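Local coordinates for type II secretion pathway related protein (Escherichia coli, PDB 3SOL), which is a pilotin of the type II secretion system, which probably binds the secretin and guides it to the outer membrane, at residues T17-M22 against R66-S71. Numbering follows the deposited sequence.
Sequences TRYLKM and RLTRDS
Tyr19 reaches from helix 5-23 to Leu67 and Thr68 near the C-terminal end of helix 53-69, a helix-to-helix packing contact in the all-helical pilotin fold. Ahead of it in sequence, Arg18 turns to an earlier part of helix 53-69, where its NH1 forms a salt bridge with Asp61 OD1 and its guanidinium a cation-pi contact with Tyr64. Tyr19 alone bridges the two segments, whose nearest CA atoms, those of Tyr19 and Leu67, are 8.1 Å apart. With its chi1 at -146°, away from a staggered value, the ring extends toward helix 53-69 and meets both partners obliquely. Tyr19 CE1 lies 3.7 Å from Leu67 CB and 3.6 Å from Thr68 CG2, so the same ring carbon packs on two consecutive residues. Thr68 CG2, anti to the carbonyl carbon, is the branch turned to the ring, while Thr68 OG1 bonds back to Val65 O within the helix. At the phenol end no hydrogen bond crosses between the segments; Tyr19 OH bonds instead to Glu74 and Lys77 of helix 74-84, and Lys77 also holds Leu67 O, tying three helices together. A leucine in place of Tyr19 has no hydroxyl to offer Glu74 and Lys77, and would probably leave Glu74 OE1 short of a partner and weaken the packing on Thr68 CG2. Beyond the ring edge, in its plane, sits Thr68 CA, 3.5 Å from Tyr19 OH.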
# COMPACT_ATOMS: atom_id res chain seq x y z
N THR A 17 2.19 1.34 -2.18
CA THR A 17 3.15 0.30 -2.51
C THR A 17 2.98 -0.11 -3.98
O THR A 17 3.96 -0.29 -4.71
CB THR A 17 2.99 -0.91 -1.55
OG1 THR A 17 3.17 -0.44 -0.18
CG2 THR A 17 4.02 -1.94 -1.84
N ARG A 18 1.72 -0.21 -4.43
CA ARG A 18 1.44 -0.42 -5.86
C ARG A 18 1.99 0.72 -6.73
O ARG A 18 2.57 0.50 -7.81
CB ARG A 18 -0.04 -0.59 -6.09
CG ARG A 18 -0.45 -0.70 -7.52
CD ARG A 18 -1.98 -0.81 -7.56
NE ARG A 18 -2.49 -0.93 -8.92
CZ ARG A 18 -3.78 -0.97 -9.24
NH1 ARG A 18 -4.73 -0.88 -8.30
NH2 ARG A 18 -4.13 -1.12 -10.51
N TYR A 19 1.82 1.94 -6.26
CA TYR A 19 2.37 3.10 -6.97
C TYR A 19 3.89 3.00 -7.10
O TYR A 19 4.43 3.24 -8.16
CB TYR A 19 1.94 4.40 -6.29
CG TYR A 19 1.73 5.54 -7.26
CD1 TYR A 19 0.46 5.86 -7.69
CD2 TYR A 19 2.79 6.29 -7.75
CE1 TYR A 19 0.23 6.90 -8.57
CE2 TYR A 19 2.58 7.35 -8.66
CZ TYR A 19 1.29 7.63 -9.06
OH TYR A 19 0.99 8.65 -9.93
N LEU A 20 4.58 2.61 -6.02
CA LEU A 20 6.03 2.45 -6.07
C LEU A 20 6.46 1.41 -7.08
O LEU A 20 7.43 1.62 -7.84
CB LEU A 20 6.57 2.08 -4.68
CG LEU A 20 6.64 3.22 -3.68
CD1 LEU A 20 7.24 2.70 -2.36
CD2 LEU A 20 7.48 4.40 -4.26
N LYS A 21 5.75 0.28 -7.11
CA LYS A 21 6.07 -0.80 -8.02
C LYS A 21 5.82 -0.44 -9.48
O LYS A 21 6.61 -0.75 -10.34
CB LYS A 21 5.27 -2.04 -7.65
CG LYS A 21 5.77 -2.73 -6.41
CD LYS A 21 4.74 -3.74 -5.88
CE LYS A 21 4.45 -4.86 -6.83
NZ LYS A 21 3.40 -5.75 -6.24
N MET A 22 4.69 0.21 -9.74
CA MET A 22 4.25 0.48 -11.10
C MET A 22 4.95 1.72 -11.69
O MET A 22 5.30 1.73 -12.86
CB MET A 22 2.72 0.69 -11.12
CG MET A 22 1.91 -0.58 -10.85
SD MET A 22 1.72 -1.67 -12.31
CE MET A 22 1.38 -0.49 -13.54
N ARG A 66 -7.09 7.79 -7.66
CA ARG A 66 -6.95 9.16 -7.17
C ARG A 66 -5.49 9.60 -7.16
O ARG A 66 -5.20 10.73 -7.55
CB ARG A 66 -7.58 9.33 -5.78
CG ARG A 66 -9.05 9.01 -5.75
CD ARG A 66 -9.78 9.72 -4.61
NE ARG A 66 -9.35 9.30 -3.28
CZ ARG A 66 -9.84 8.25 -2.60
NH1 ARG A 66 -10.77 7.46 -3.12
NH2 ARG A 66 -9.37 7.99 -1.38
N LEU A 67 -4.58 8.70 -6.76
CA LEU A 67 -3.15 9.03 -6.72
C LEU A 67 -2.60 9.31 -8.11
O LEU A 67 -1.83 10.25 -8.26
CB LEU A 67 -2.33 7.91 -6.06
CG LEU A 67 -2.60 7.60 -4.58
CD1 LEU A 67 -1.82 6.35 -4.15
CD2 LEU A 67 -2.25 8.81 -3.72
N THR A 68 -3.00 8.53 -9.11
CA THR A 68 -2.51 8.76 -10.48
C THR A 68 -2.98 10.13 -11.01
O THR A 68 -2.24 10.80 -11.72
CB THR A 68 -2.90 7.65 -11.48
OG1 THR A 68 -4.32 7.64 -11.71
CG2 THR A 68 -2.46 6.30 -10.96
N ARG A 69 -4.18 10.55 -10.63
CA ARG A 69 -4.75 11.80 -11.09
C ARG A 69 -4.23 13.04 -10.37
O ARG A 69 -4.39 14.14 -10.87
CB ARG A 69 -6.26 11.79 -10.90
CG ARG A 69 -7.00 10.79 -11.70
CD ARG A 69 -8.46 10.86 -11.29
NE ARG A 69 -9.27 9.86 -11.94
CZ ARG A 69 -9.72 9.95 -13.19
NH1 ARG A 69 -9.45 11.00 -13.95
NH2 ARG A 69 -10.47 8.96 -13.67
N ASP A 70 -3.64 12.86 -9.19
CA ASP A 70 -3.10 13.99 -8.40
C ASP A 70 -2.03 14.69 -9.24
O ASP A 70 -1.20 14.03 -9.85
CB ASP A 70 -2.52 13.44 -7.09
CG ASP A 70 -1.99 14.51 -6.19
OD1 ASP A 70 -0.93 15.08 -6.49
OD2 ASP A 70 -2.63 14.76 -5.14
N SER A 71 -2.06 16.03 -9.26
CA SER A 71 -1.16 16.83 -10.11
C SER A 71 0.26 17.05 -9.54
O SER A 71 1.09 17.67 -10.21
CB SER A 71 -1.79 18.19 -10.41
OG SER A 71 -1.82 18.97 -9.24